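Local structure of peptidase M28 (Shewanella amazonensis SB2B, 3IIB) at residues 22-27 / 411-416; 136-141 / 172-177; 274-279 / 417-422; 330-335 / 396-401; 335-340 / 388-393. The protein probably acts as a zinc-dependent metallopeptidase of family M28, with carboxypeptidase and dipeptidase activity, and is likely to be active as a homodimer. One frame throughout, in Å; residues are numbered along the deposited sequence.

Overall arrangement
Starting from the N terminus, helix 22-33 is the first part to be tied down: contact 1 brings it against residues 411-416 near the end of the chain, closing a loop that contains contacts 2, 4 and 5. Contact 2 closes a short loop of its own around helix 145-163. Contact 3 joins helix 267-285 to helix 413-432; its segments alternate with those of contact 1, so the two cross, and they touch through Gly23, Ala275 and Ala279. Inside the loop of contact 3 falls contact 4, at a zinc ion, and inside that of contact 4 falls contact 5, which shares Gly335 with it. Thr176 and Asp399 join contact 2 to contact 4, while Asn419 links helix 413-432 to Gly335.

Contact 1. Residues 22-27 / 411-416; sequences LGYDIV and INPEAL
Leu416 packs its CD2 methyl on helix 22-33, against Gly23, Tyr24 and Val27. Its CB leaves helix 413-432 heading for the other helix, and CG lies anti to the backbone N (chi1 -172°), which carries the branch outward. There it divides: CD1 turns to Ala334 CB, while CD2 rests on backbone, 3.4 Å from Tyr24 N and 3.5 Å from Gly23 C. A CB at Gly23 would point toward the leucine and stand in packing contact with CD2; without one, the methyl can lie directly on the backbone. CD2 also lies 4.1 Å from Val27 CG1. Beside it, Val27 and Ile411 meet tip to tip, Val27 CG2 standing 3.6 Å from Ile411 CD1. At the solvent side the Tyr24 ring leans obliquely on Pro413, with CD1 4.3 Å from CG of the proline. Pro413 opens helix 413-432, where the lack of an amide hydrogen costs nothing, and Asn412 is the N-cap: its OD1 accepts from Ala415 N (2.9 Å, with an N-H...O angle of 163°), the donor lying above the carbonyl plane. The contact is plain apolar packing of helix 22-33 on the start of helix 413-432, with helix 267-285 alongside, touched by Ile26 and Leu416.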
# COMPACT_ATOMS: atom_id res chain seq x y z
N LEU A 22 -4.62 -25.56 -10.37
CA LEU A 22 -3.18 -25.78 -10.62
C LEU A 22 -2.41 -24.46 -10.80
O LEU A 22 -1.41 -24.25 -10.14
CB LEU A 22 -2.93 -26.72 -11.81
CG LEU A 22 -1.44 -27.01 -12.09
CD1 LEU A 22 -0.70 -27.68 -10.87
CD2 LEU A 22 -1.30 -27.83 -13.41
N GLY A 23 -2.88 -23.59 -11.68
CA GLY A 23 -2.20 -22.30 -11.93
C GLY A 23 -1.99 -21.54 -10.63
O GLY A 23 -0.87 -21.13 -10.29
N TYR A 24 -3.07 -21.39 -9.87
CA TYR A 24 -2.99 -20.66 -8.59
C TYR A 24 -2.05 -21.38 -7.63
O TYR A 24 -1.22 -20.76 -6.95
CB TYR A 24 -4.38 -20.52 -7.95
CG TYR A 24 -4.29 -19.86 -6.57
CD1 TYR A 24 -4.29 -18.48 -6.43
CD2 TYR A 24 -4.12 -20.65 -5.43
CE1 TYR A 24 -4.18 -17.90 -5.19
CE2 TYR A 24 -4.00 -20.07 -4.19
CZ TYR A 24 -4.03 -18.70 -4.07
OH TYR A 24 -3.92 -18.15 -2.81
N ASP A 25 -2.17 -22.70 -7.58
CA ASP A 25 -1.35 -23.51 -6.68
C ASP A 25 0.14 -23.37 -6.98
O ASP A 25 0.95 -23.40 -6.07
CB ASP A 25 -1.73 -24.98 -6.77
CG ASP A 25 -3.13 -25.29 -6.23
OD1 ASP A 25 -3.68 -24.54 -5.41
OD2 ASP A 25 -3.66 -26.32 -6.68
N ILE A 26 0.50 -23.20 -8.25
CA ILE A 26 1.91 -23.08 -8.62
C ILE A 26 2.45 -21.74 -8.11
O ILE A 26 3.54 -21.67 -7.52
CB ILE A 26 2.15 -23.24 -10.13
CG1 ILE A 26 1.90 -24.69 -10.55
CG2 ILE A 26 3.58 -22.91 -10.44
CD1 ILE A 26 1.86 -24.90 -12.05
N VAL A 27 1.68 -20.68 -8.29
CA VAL A 27 2.15 -19.37 -7.82
C VAL A 27 2.11 -19.24 -6.28
O VAL A 27 3.00 -18.59 -5.66
CB VAL A 27 1.50 -18.15 -8.53
CG1 VAL A 27 -0.00 -18.08 -8.33
CG2 VAL A 27 2.19 -16.84 -8.03
N ILE A 411 -3.10 -11.33 -7.05
CA ILE A 411 -3.51 -12.14 -8.20
C ILE A 411 -5.00 -12.45 -8.07
O ILE A 411 -5.44 -12.96 -7.03
CB ILE A 411 -2.69 -13.45 -8.24
CG1 ILE A 411 -1.22 -13.14 -8.59
CG2 ILE A 411 -3.28 -14.50 -9.20
CD1 ILE A 411 -0.37 -14.32 -8.58
N ASN A 412 -5.75 -12.11 -9.11
CA ASN A 412 -7.14 -12.48 -9.25
C ASN A 412 -7.15 -13.89 -9.82
O ASN A 412 -6.67 -14.07 -10.94
CB ASN A 412 -7.86 -11.54 -10.21
CG ASN A 412 -9.32 -11.91 -10.43
OD1 ASN A 412 -9.65 -13.01 -10.85
ND2 ASN A 412 -10.20 -10.98 -10.12
N PRO A 413 -7.61 -14.87 -9.05
CA PRO A 413 -7.51 -16.27 -9.50
C PRO A 413 -8.27 -16.54 -10.79
O PRO A 413 -7.83 -17.36 -11.58
CB PRO A 413 -8.11 -17.07 -8.32
CG PRO A 413 -7.82 -16.20 -7.11
CD PRO A 413 -8.05 -14.78 -7.64
N GLU A 414 -9.42 -15.90 -10.97
CA GLU A 414 -10.20 -16.11 -12.19
C GLU A 414 -9.44 -15.59 -13.40
O GLU A 414 -9.44 -16.23 -14.45
CB GLU A 414 -11.59 -15.48 -12.11
CG GLU A 414 -12.50 -16.12 -11.07
N ALA A 415 -8.81 -14.43 -13.27
CA ALA A 415 -7.98 -13.89 -14.34
C ALA A 415 -6.74 -14.77 -14.63
O ALA A 415 -6.35 -14.99 -15.80
CB ALA A 415 -7.55 -12.46 -13.99
N LEU A 416 -6.12 -15.29 -13.56
CA LEU A 416 -4.97 -16.19 -13.72
C LEU A 416 -5.40 -17.43 -14.53
O LEU A 416 -4.70 -17.84 -15.47
CB LEU A 416 -4.47 -16.63 -12.37
CG LEU A 416 -3.14 -17.41 -12.43
CD1 LEU A 416 -1.94 -16.48 -12.61
CD2 LEU A 416 -2.97 -18.19 -11.11

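Contact 2. Residues 136-141 / 172-177; sequences AKTERH and RSIGTD
Strands 131-134 and 168-172 are parallel neighbours joined through helix 145-163, a beta-alpha-beta crossover, and the loops that leave their C-terminal ends run on side by side, Ala136 to Arg140 facing Arg172 to Thr176. Here water largely replaces direct pairing. One molecule donates to both Ala136 O and Arg172 O (2.9 Å each), another sits among Ala136 O, Ser173 O and Thr138 OG1, and a third accepts from Thr138 N and donates to Gly175 O at 2.7 Å. Thr138 places OG1 anti to its carbonyl carbon (chi1 -59°), where it also meets the hydroxyl of Thr150. The extended Lys137 chain lies over one face of the Arg172 guanidinium, its CE 3.6 Å above the plane toward the rim, using methylenes rather than charge. Arg172 is gripped by Asp135 and Asp207; an alanine here would probably leave both carboxylates without their salt-bridge mate and Lys137 without a flat surface to lie on. Further along, Thr176 CB stands 3.8 Å above the Arg140 guanidinium, while Arg140 NH1 and Thr176 OG1 both bind Asp399 OD1. Thr176 CG2 touches Thr138 O at 3.5 Å. Such loops, leaving the carboxyl ends of adjacent parallel strands, are typical of alpha/beta folds.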
# COMPACT_ATOMS: atom_id res chain seq x y z
N ALA A 136 8.23 12.75 -12.92
CA ALA A 136 7.26 12.28 -13.91
C ALA A 136 6.28 11.24 -13.33
O ALA A 136 6.70 10.25 -12.81
CB ALA A 136 7.96 11.67 -15.12
N LYS A 137 4.99 11.48 -13.52
CA LYS A 137 3.93 10.58 -13.10
C LYS A 137 3.66 9.61 -14.23
O LYS A 137 3.70 9.99 -15.39
CB LYS A 137 2.65 11.36 -12.81
CG LYS A 137 2.73 12.21 -11.56
CD LYS A 137 1.40 12.94 -11.29
CE LYS A 137 1.47 13.80 -10.05
NZ LYS A 137 0.25 14.66 -9.92
N THR A 138 3.37 8.37 -13.86
CA THR A 138 3.12 7.30 -14.83
C THR A 138 1.61 7.16 -15.04
O THR A 138 0.88 6.93 -14.08
CB THR A 138 3.72 6.00 -14.32
OG1 THR A 138 5.14 6.19 -14.12
CG2 THR A 138 3.51 4.82 -15.29
N GLU A 139 1.15 7.34 -16.27
CA GLU A 139 -0.26 7.17 -16.62
C GLU A 139 -0.65 5.71 -16.55
O GLU A 139 0.13 4.84 -16.87
CB GLU A 139 -0.54 7.68 -18.03
CG GLU A 139 -0.37 9.20 -18.18
CD GLU A 139 -0.57 9.67 -19.63
OE1 GLU A 139 -0.95 8.84 -20.49
OE2 GLU A 139 -0.33 10.86 -19.92
N ARG A 140 -1.88 5.47 -16.13
CA ARG A 140 -2.46 4.13 -16.12
C ARG A 140 -3.02 3.78 -17.50
O ARG A 140 -3.85 4.54 -18.02
CB ARG A 140 -3.59 4.08 -15.09
CG ARG A 140 -4.19 2.69 -14.89
CD ARG A 140 -5.40 2.71 -13.93
NE ARG A 140 -5.03 3.33 -12.67
CZ ARG A 140 -4.35 2.74 -11.69
NH1 ARG A 140 -4.01 1.49 -11.76
NH2 ARG A 140 -4.04 3.42 -10.60
N HIS A 141 -2.62 2.62 -18.02
CA HIS A 141 -3.10 2.11 -19.32
C HIS A 141 -3.18 0.60 -19.30
O HIS A 141 -2.34 -0.09 -18.73
CB HIS A 141 -2.16 2.53 -20.44
CG HIS A 141 -2.15 4.00 -20.70
ND1 HIS A 141 -3.10 4.61 -21.49
CD2 HIS A 141 -1.31 4.98 -20.27
CE1 HIS A 141 -2.85 5.91 -21.52
NE2 HIS A 141 -1.77 6.16 -20.80
N ARG A 172 10.30 10.06 -8.52
CA ARG A 172 8.97 9.54 -8.28
C ARG A 172 8.89 8.14 -8.85
O ARG A 172 9.18 7.90 -10.03
CB ARG A 172 7.89 10.39 -8.96
CG ARG A 172 6.45 9.85 -8.81
CD ARG A 172 5.44 10.69 -9.61
NE ARG A 172 5.25 12.02 -9.03
CZ ARG A 172 4.35 12.31 -8.10
NH1 ARG A 172 3.50 11.37 -7.63
NH2 ARG A 172 4.26 13.56 -7.64
N SER A 173 8.50 7.20 -7.98
CA SER A 173 8.35 5.80 -8.35
C SER A 173 7.61 5.67 -9.66
O SER A 173 6.61 6.37 -9.90
CB SER A 173 7.60 5.04 -7.27
OG SER A 173 8.46 4.73 -6.17
N ILE A 174 8.11 4.74 -10.49
CA ILE A 174 7.52 4.47 -11.79
C ILE A 174 6.33 3.54 -11.56
O ILE A 174 6.40 2.32 -11.78
CB ILE A 174 8.53 3.91 -12.82
CG1 ILE A 174 9.83 4.72 -12.83
CG2 ILE A 174 7.85 3.86 -14.22
CD1 ILE A 174 9.64 6.23 -13.14
N GLY A 175 5.24 4.13 -11.08
CA GLY A 175 4.09 3.36 -10.59
C GLY A 175 2.86 4.17 -10.78
O GLY A 175 2.93 5.40 -10.84
N THR A 176 1.74 3.49 -10.88
CA THR A 176 0.46 4.13 -11.05
C THR A 176 -0.35 4.23 -9.75
O THR A 176 -1.46 4.82 -9.75
CB THR A 176 -0.36 3.35 -12.09
OG1 THR A 176 -0.32 1.95 -11.75
CG2 THR A 176 0.20 3.55 -13.47
N ASP A 177 0.16 3.69 -8.66
CA ASP A 177 -0.53 3.78 -7.36
C ASP A 177 -0.36 5.13 -6.67
O ASP A 177 0.52 5.91 -7.00
CB ASP A 177 0.08 2.75 -6.45
CG ASP A 177 1.54 3.01 -6.23
OD1 ASP A 177 2.31 2.74 -7.19
OD2 ASP A 177 1.90 3.51 -5.12
O HOH W 1 9.46 9.54 -12.40
O HOH W 2 5.80 7.78 -12.06
O HOH W 3 2.79 8.14 -10.94

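Contact 3. Residues 274-279 / 417-422; sequences VAIVTA and AQNVAV
Ile276 lays its whole side chain across Asn419, crossing it obliquely: CD1 is 3.4 Å from Asn419 CB, CG1 3.6 Å from the same carbon, and CG2 3.7 Å from Asn419 O. CG1 stands anti to the carbonyl carbon (chi1 -75°), beside the backbone N, and CD1 continues past the asparagine toward Ser330. Next to this pair Val420 sets its two methyls against Ile276 and Ala279, one turn apart, with CG2 3.9 Å from Ile276 CA and CG1 3.8 Å from Ala279 CB. The small alanine lets the valine in, and the helices 267-285 and 413-432 come close, their segment axes 8.3 Å apart and running in the same general direction at 41°. An alanine in place of Ile276 would lose CG1, CG2 and CD1 and would probably open a gap beside Asn419 CB, leaving Ser330 without that apolar neighbour. Away from this interface, Thr278 OG1 bonds back to Val274 O at 2.7 Å, which satisfies the hydroxyl within its own helix. ND2 of Asn419 donates to Ala415 O, one turn back, and to Gly335 O before strand 337-343. With no hydrogen bond between the two segments, dispersion and fit hold the helices here; the asparagine meets Ile276 mainly through CB, while its amide nitrogen bonds away from this interface.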
# COMPACT_ATOMS: atom_id res chain seq x y z
N VAL A 274 5.10 -17.57 -14.50
CA VAL A 274 5.61 -18.94 -14.30
C VAL A 274 4.44 -19.97 -14.19
O VAL A 274 4.47 -21.06 -14.81
CB VAL A 274 6.50 -19.01 -13.04
CG1 VAL A 274 6.86 -20.45 -12.70
CG2 VAL A 274 7.77 -18.14 -13.25
N ALA A 275 3.43 -19.60 -13.40
CA ALA A 275 2.28 -20.47 -13.15
C ALA A 275 1.47 -20.63 -14.39
O ALA A 275 0.95 -21.73 -14.65
CB ALA A 275 1.41 -19.92 -12.03
N ILE A 276 1.32 -19.55 -15.15
CA ILE A 276 0.47 -19.59 -16.35
C ILE A 276 1.05 -20.57 -17.35
O ILE A 276 0.34 -21.48 -17.81
CB ILE A 276 0.33 -18.18 -16.95
CG1 ILE A 276 -0.63 -17.36 -16.10
CG2 ILE A 276 -0.16 -18.24 -18.42
CD1 ILE A 276 -0.47 -15.82 -16.25
N VAL A 277 2.33 -20.39 -17.69
CA VAL A 277 2.94 -21.27 -18.73
C VAL A 277 3.14 -22.70 -18.24
O VAL A 277 2.88 -23.67 -19.01
CB VAL A 277 4.21 -20.68 -19.39
CG1 VAL A 277 3.89 -19.29 -20.03
CG2 VAL A 277 5.41 -20.60 -18.41
N THR A 278 3.49 -22.88 -16.97
CA THR A 278 3.67 -24.25 -16.40
C THR A 278 2.34 -25.00 -16.33
O THR A 278 2.26 -26.16 -16.75
CB THR A 278 4.34 -24.22 -15.03
OG1 THR A 278 5.59 -23.53 -15.15
CG2 THR A 278 4.60 -25.65 -14.51
N ALA A 279 1.31 -24.35 -15.78
CA ALA A 279 -0.02 -24.98 -15.73
C ALA A 279 -0.57 -25.28 -17.13
O ALA A 279 -1.11 -26.37 -17.34
CB ALA A 279 -1.03 -24.11 -14.93
N ALA A 417 -6.57 -17.99 -14.19
CA ALA A 417 -7.11 -19.13 -14.87
C ALA A 417 -7.40 -18.87 -16.35
O ALA A 417 -7.19 -19.75 -17.19
CB ALA A 417 -8.41 -19.66 -14.15
N GLN A 418 -7.90 -17.68 -16.68
CA GLN A 418 -8.11 -17.32 -18.09
C GLN A 418 -6.79 -17.29 -18.87
O GLN A 418 -6.73 -17.71 -20.02
CB GLN A 418 -8.82 -15.99 -18.20
CG GLN A 418 -9.29 -15.64 -19.63
CD GLN A 418 -8.35 -14.66 -20.35
OE1 GLN A 418 -7.22 -14.39 -19.90
NE2 GLN A 418 -8.84 -14.10 -21.46
N ASN A 419 -5.72 -16.81 -18.25
CA ASN A 419 -4.42 -16.88 -18.90
C ASN A 419 -3.94 -18.30 -19.12
O ASN A 419 -3.41 -18.62 -20.19
CB ASN A 419 -3.34 -16.15 -18.10
CG ASN A 419 -3.43 -14.64 -18.19
OD1 ASN A 419 -2.76 -14.01 -19.02
ND2 ASN A 419 -4.24 -14.02 -17.29
N VAL A 420 -4.15 -19.17 -18.13
CA VAL A 420 -3.78 -20.57 -18.26
C VAL A 420 -4.55 -21.20 -19.45
O VAL A 420 -3.97 -21.89 -20.30
CB VAL A 420 -4.07 -21.36 -16.97
CG1 VAL A 420 -3.82 -22.82 -17.22
CG2 VAL A 420 -3.21 -20.85 -15.85
N ALA A 421 -5.84 -20.85 -19.53
CA ALA A 421 -6.72 -21.36 -20.60
C ALA A 421 -6.22 -20.92 -21.95
O ALA A 421 -6.09 -21.74 -22.85
CB ALA A 421 -8.19 -20.89 -20.42
N VAL A 422 -5.91 -19.63 -22.09
CA VAL A 422 -5.48 -19.08 -23.39
C VAL A 422 -4.08 -19.60 -23.80
O VAL A 422 -3.86 -19.93 -24.97
CB VAL A 422 -5.47 -17.56 -23.38
CG1 VAL A 422 -5.01 -17.07 -24.76
CG2 VAL A 422 -6.89 -17.05 -23.09

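Contact 4. Residues 330-335 / 396-401; sequences SDFGAG and DYFDYH. With ZN (zinc ion), chain C.
Metal and water link Asp331 to Tyr397. The carboxylate of Asp331 binds the zinc ion through both oxygens, OD2 at 2.3 Å, and two waters join the metal; His257 and Asp269 complete its shell. One of these waters, 2.4 Å from the zinc ion, is hydrogen-bonded to Tyr397 OH. A further water lies 2.7 Å from Tyr397 OH, and is hydrogen-bonded to Asp331 OD1 and to Gly333 N as well, so the tyrosine hydroxyl is anchored to a metal ligand at second hand. The aromatic contacts come next. Phe332 turns its edge to the face of Tyr397, a T-shaped pair with centroids 4.9 Å apart and planes at 67°; Phe332 CD1 sits over the ring toward its rim. Tyr397 CD2 in turn stands 3.5 Å above the centre of Phe398, and Phe332 CE1 comes 3.8 Å from Phe398 CE2. CG of the tyrosine is anti to the backbone N (chi1 -178°), continuing a bond that already points toward residues 330-335. Backbone packing is the third kind: Gly333 N lies 3.2 Å from Tyr397 CE1, and a CB at Gly333 would collide with that ring. With Asp269 ligating both metals, the site is the two-zinc centre characteristic of M28 peptidases.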
# COMPACT_ATOMS: atom_id res chain seq x y z
N SER A 330 4.67 -14.92 -21.04
CA SER A 330 3.74 -14.27 -20.11
C SER A 330 4.58 -13.48 -19.08
O SER A 330 5.27 -14.08 -18.23
CB SER A 330 2.91 -15.29 -19.39
OG SER A 330 1.90 -14.70 -18.54
N ASP A 331 4.52 -12.16 -19.16
CA ASP A 331 5.22 -11.29 -18.19
C ASP A 331 4.52 -9.92 -18.14
O ASP A 331 5.15 -8.89 -18.31
CB ASP A 331 6.68 -11.09 -18.55
CG ASP A 331 7.42 -10.31 -17.49
OD1 ASP A 331 7.04 -10.44 -16.32
OD2 ASP A 331 8.39 -9.62 -17.80
N PHE A 332 3.23 -9.95 -17.89
CA PHE A 332 2.47 -8.74 -17.60
C PHE A 332 1.40 -9.05 -16.56
O PHE A 332 0.25 -8.62 -16.66
CB PHE A 332 1.93 -8.16 -18.90
CG PHE A 332 1.54 -6.71 -18.82
CD1 PHE A 332 2.10 -5.85 -17.90
CD2 PHE A 332 0.60 -6.20 -19.71
CE1 PHE A 332 1.74 -4.55 -17.87
CE2 PHE A 332 0.26 -4.85 -19.70
CZ PHE A 332 0.81 -4.03 -18.77
N GLY A 333 1.82 -9.77 -15.52
CA GLY A 333 0.99 -10.07 -14.35
C GLY A 333 -0.01 -11.16 -14.61
O GLY A 333 0.31 -12.13 -15.29
N ALA A 334 -1.20 -11.02 -14.01
CA ALA A 334 -2.25 -12.06 -14.04
C ALA A 334 -3.54 -11.58 -14.67
O ALA A 334 -4.49 -12.34 -14.72
CB ALA A 334 -2.54 -12.59 -12.63
N GLY A 335 -3.54 -10.34 -15.20
CA GLY A 335 -4.75 -9.80 -15.84
C GLY A 335 -5.13 -10.60 -17.08
O GLY A 335 -4.26 -11.14 -17.74
N ASP A 396 -3.98 -2.46 -13.62
CA ASP A 396 -3.57 -2.38 -12.21
C ASP A 396 -2.12 -2.84 -11.96
O ASP A 396 -1.64 -2.74 -10.84
CB ASP A 396 -4.53 -3.16 -11.31
CG ASP A 396 -4.46 -4.67 -11.53
OD1 ASP A 396 -4.05 -5.11 -12.64
OD2 ASP A 396 -4.89 -5.41 -10.59
N TYR A 397 -1.42 -3.29 -13.00
CA TYR A 397 -0.12 -3.95 -12.82
C TYR A 397 0.91 -3.04 -12.17
O TYR A 397 1.64 -3.46 -11.26
CB TYR A 397 0.37 -4.40 -14.19
CG TYR A 397 1.67 -5.16 -14.20
CD1 TYR A 397 1.73 -6.49 -13.82
CD2 TYR A 397 2.83 -4.53 -14.66
CE1 TYR A 397 2.94 -7.19 -13.90
CE2 TYR A 397 4.05 -5.22 -14.69
CZ TYR A 397 4.07 -6.55 -14.33
OH TYR A 397 5.24 -7.26 -14.38
N PHE A 398 0.97 -1.79 -12.62
CA PHE A 398 1.96 -0.85 -12.08
C PHE A 398 1.57 -0.21 -10.76
O PHE A 398 2.31 0.63 -10.22
CB PHE A 398 2.38 0.16 -13.16
CG PHE A 398 3.10 -0.50 -14.33
CD1 PHE A 398 4.38 -1.02 -14.16
CD2 PHE A 398 2.47 -0.67 -15.53
CE1 PHE A 398 5.03 -1.65 -15.18
CE2 PHE A 398 3.12 -1.30 -16.56
CZ PHE A 398 4.41 -1.82 -16.38
N ASP A 399 0.45 -0.63 -10.18
CA ASP A 399 0.19 -0.36 -8.76
C ASP A 399 1.08 -1.20 -7.84
O ASP A 399 1.37 -0.77 -6.73
CB ASP A 399 -1.24 -0.61 -8.37
CG ASP A 399 -2.22 0.30 -9.10
OD1 ASP A 399 -1.81 1.31 -9.70
OD2 ASP A 399 -3.42 -0.00 -9.04
N TYR A 400 1.51 -2.37 -8.30
CA TYR A 400 2.22 -3.31 -7.43
C TYR A 400 3.58 -3.74 -7.93
O TYR A 400 4.43 -4.12 -7.12
CB TYR A 400 1.37 -4.56 -7.15
CG TYR A 400 -0.08 -4.27 -6.95
CD1 TYR A 400 -0.52 -3.53 -5.85
CD2 TYR A 400 -1.04 -4.75 -7.83
CE1 TYR A 400 -1.87 -3.27 -5.66
CE2 TYR A 400 -2.37 -4.48 -7.65
CZ TYR A 400 -2.78 -3.74 -6.56
OH TYR A 400 -4.12 -3.49 -6.37
N HIS A 401 3.79 -3.68 -9.26
CA HIS A 401 5.05 -4.02 -9.92
C HIS A 401 6.21 -3.40 -9.19
O HIS A 401 6.22 -2.23 -9.01
CB HIS A 401 4.94 -3.49 -11.35
CG HIS A 401 6.20 -3.50 -12.15
ND1 HIS A 401 7.00 -2.38 -12.29
CD2 HIS A 401 6.73 -4.45 -12.96
CE1 HIS A 401 7.99 -2.66 -13.11
NE2 HIS A 401 7.83 -3.90 -13.56
ZN ZN C . 8.57 -9.15 -15.53
O HOH W 4 4.73 -9.80 -14.94
O HOH W 5 7.26 -7.29 -16.24
O HOH W 6 10.04 -7.89 -15.31

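Contact 5. Residues 335-340 / 388-393; sequences GPIYQI and ASLRQD
Arg391 holds Tyr338 and Gln339 at once: its N donates to Gln339 O at 2.7 Å and its O accepts from Tyr338 N at 2.9 Å, both bonds nearly along the C=O axis. Asp393 N adds a bond to Pro336 O (2.8 Å). From the side chains, Gln392 NE2 reaches Gly335 O at 3.2 Å, in the carbonyl plane on a lone pair, and also donates to Gly333 O; a glutamine is long enough to stitch the strand to the loop carrying the zinc ligand Asp331. Ile337 pairs with Gln392 and Ile340 with Leu390, both antiparallel and non-hydrogen-bonded, which leaves Tyr338 and Gln339 together opposite Arg391: a beta bulge in strand 337-343, the central strand of a small three-stranded sheet. Glycine fits at Gly335, since a CB would strike Asp393 O; its CA-H points at that oxygen instead. Beyond the bonds, Arg391 CB lies over the face of the Tyr338 ring, 4.0 Å from the centroid and 23° off the normal, a CH-pi contact, while its guanidinium covers Ser389 CB and pairs with Asp341. On the face with Ile337 and Gln392, which touch Asn419 of helix 413-432, Ile340 and Leu390 lie side by side, CD1 to CD2 3.9 Å, and Ile337 CD1 meets Leu390 CB at 4.0 Å.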
# COMPACT_ATOMS: atom_id res chain seq x y z
N GLY A 335 -3.54 -10.34 -15.20
CA GLY A 335 -4.75 -9.80 -15.84
C GLY A 335 -5.13 -10.60 -17.08
O GLY A 335 -4.26 -11.14 -17.74
N PRO A 336 -6.43 -10.64 -17.43
CA PRO A 336 -6.79 -11.51 -18.55
C PRO A 336 -6.26 -11.02 -19.89
O PRO A 336 -6.08 -9.79 -20.11
CB PRO A 336 -8.34 -11.50 -18.54
CG PRO A 336 -8.71 -10.38 -17.70
CD PRO A 336 -7.58 -9.97 -16.83
N ILE A 337 -6.04 -11.97 -20.78
CA ILE A 337 -5.68 -11.72 -22.16
C ILE A 337 -6.89 -11.25 -22.95
O ILE A 337 -7.95 -11.87 -22.90
CB ILE A 337 -5.04 -12.99 -22.81
CG1 ILE A 337 -3.74 -13.28 -22.10
CG2 ILE A 337 -4.79 -12.75 -24.32
CD1 ILE A 337 -3.22 -14.68 -22.27
N TYR A 338 -6.69 -10.16 -23.69
CA TYR A 338 -7.77 -9.56 -24.53
C TYR A 338 -7.48 -9.54 -26.04
O TYR A 338 -8.38 -9.24 -26.83
CB TYR A 338 -8.10 -8.12 -24.05
CG TYR A 338 -6.94 -7.15 -24.16
CD1 TYR A 338 -6.71 -6.42 -25.32
CD2 TYR A 338 -6.06 -6.97 -23.10
CE1 TYR A 338 -5.61 -5.54 -25.41
CE2 TYR A 338 -5.00 -6.09 -23.17
CZ TYR A 338 -4.76 -5.40 -24.33
OH TYR A 338 -3.67 -4.53 -24.37
N GLN A 339 -6.28 -9.90 -26.43
CA GLN A 339 -5.87 -9.83 -27.84
C GLN A 339 -4.59 -10.66 -28.01
O GLN A 339 -3.73 -10.69 -27.10
CB GLN A 339 -5.61 -8.38 -28.25
CG GLN A 339 -5.33 -8.17 -29.74
CD GLN A 339 -5.42 -6.70 -30.11
OE1 GLN A 339 -6.38 -6.04 -29.71
NE2 GLN A 339 -4.45 -6.18 -30.88
N ILE A 340 -4.47 -11.33 -29.16
CA ILE A 340 -3.19 -11.91 -29.55
C ILE A 340 -2.66 -11.21 -30.78
O ILE A 340 -3.29 -11.20 -31.83
CB ILE A 340 -3.25 -13.44 -29.76
CG1 ILE A 340 -3.71 -14.12 -28.48
CG2 ILE A 340 -1.85 -13.98 -30.28
CD1 ILE A 340 -4.00 -15.62 -28.60
N ALA A 388 4.52 -14.46 -30.73
CA ALA A 388 3.23 -13.85 -30.45
C ALA A 388 3.31 -13.06 -29.15
O ALA A 388 4.14 -13.37 -28.26
CB ALA A 388 2.12 -14.93 -30.36
N SER A 389 2.49 -12.02 -29.06
CA SER A 389 2.29 -11.26 -27.82
C SER A 389 0.83 -11.46 -27.44
O SER A 389 -0.09 -10.99 -28.13
CB SER A 389 2.57 -9.78 -28.02
OG SER A 389 3.97 -9.52 -28.14
N LEU A 390 0.64 -12.17 -26.35
CA LEU A 390 -0.68 -12.47 -25.83
C LEU A 390 -0.94 -11.36 -24.81
O LEU A 390 -0.41 -11.35 -23.68
CB LEU A 390 -0.69 -13.88 -25.22
CG LEU A 390 -0.58 -15.01 -26.27
CD1 LEU A 390 0.91 -15.36 -26.49
CD2 LEU A 390 -1.32 -16.25 -25.85
N ARG A 391 -1.74 -10.40 -25.23
CA ARG A 391 -1.82 -9.10 -24.55
C ARG A 391 -2.67 -9.24 -23.29
O ARG A 391 -3.85 -9.53 -23.39
CB ARG A 391 -2.45 -8.09 -25.47
CG ARG A 391 -1.69 -7.83 -26.78
CD ARG A 391 -0.33 -7.21 -26.54
NE ARG A 391 0.34 -6.86 -27.80
CZ ARG A 391 1.59 -6.41 -27.91
NH1 ARG A 391 2.36 -6.26 -26.82
NH2 ARG A 391 2.09 -6.12 -29.11
N GLN A 392 -2.07 -8.96 -22.13
CA GLN A 392 -2.78 -8.97 -20.85
C GLN A 392 -3.25 -7.59 -20.48
O GLN A 392 -2.57 -6.62 -20.78
CB GLN A 392 -1.85 -9.43 -19.74
CG GLN A 392 -1.41 -10.89 -19.85
CD GLN A 392 -0.55 -11.29 -18.72
OE1 GLN A 392 0.70 -11.11 -18.74
NE2 GLN A 392 -1.18 -11.81 -17.68
N ASP A 393 -4.39 -7.53 -19.79
CA ASP A 393 -4.88 -6.29 -19.17
C ASP A 393 -4.01 -5.96 -17.96
O ASP A 393 -4.06 -6.63 -16.92
CB ASP A 393 -6.35 -6.40 -18.77
CG ASP A 393 -6.93 -5.09 -18.24
OD1 ASP A 393 -6.21 -4.27 -17.62
OD2 ASP A 393 -8.13 -4.87 -18.45
O HOH W 7 -1.96 -7.82 -15.53
O HOH W 8 -1.29 -5.49 -22.97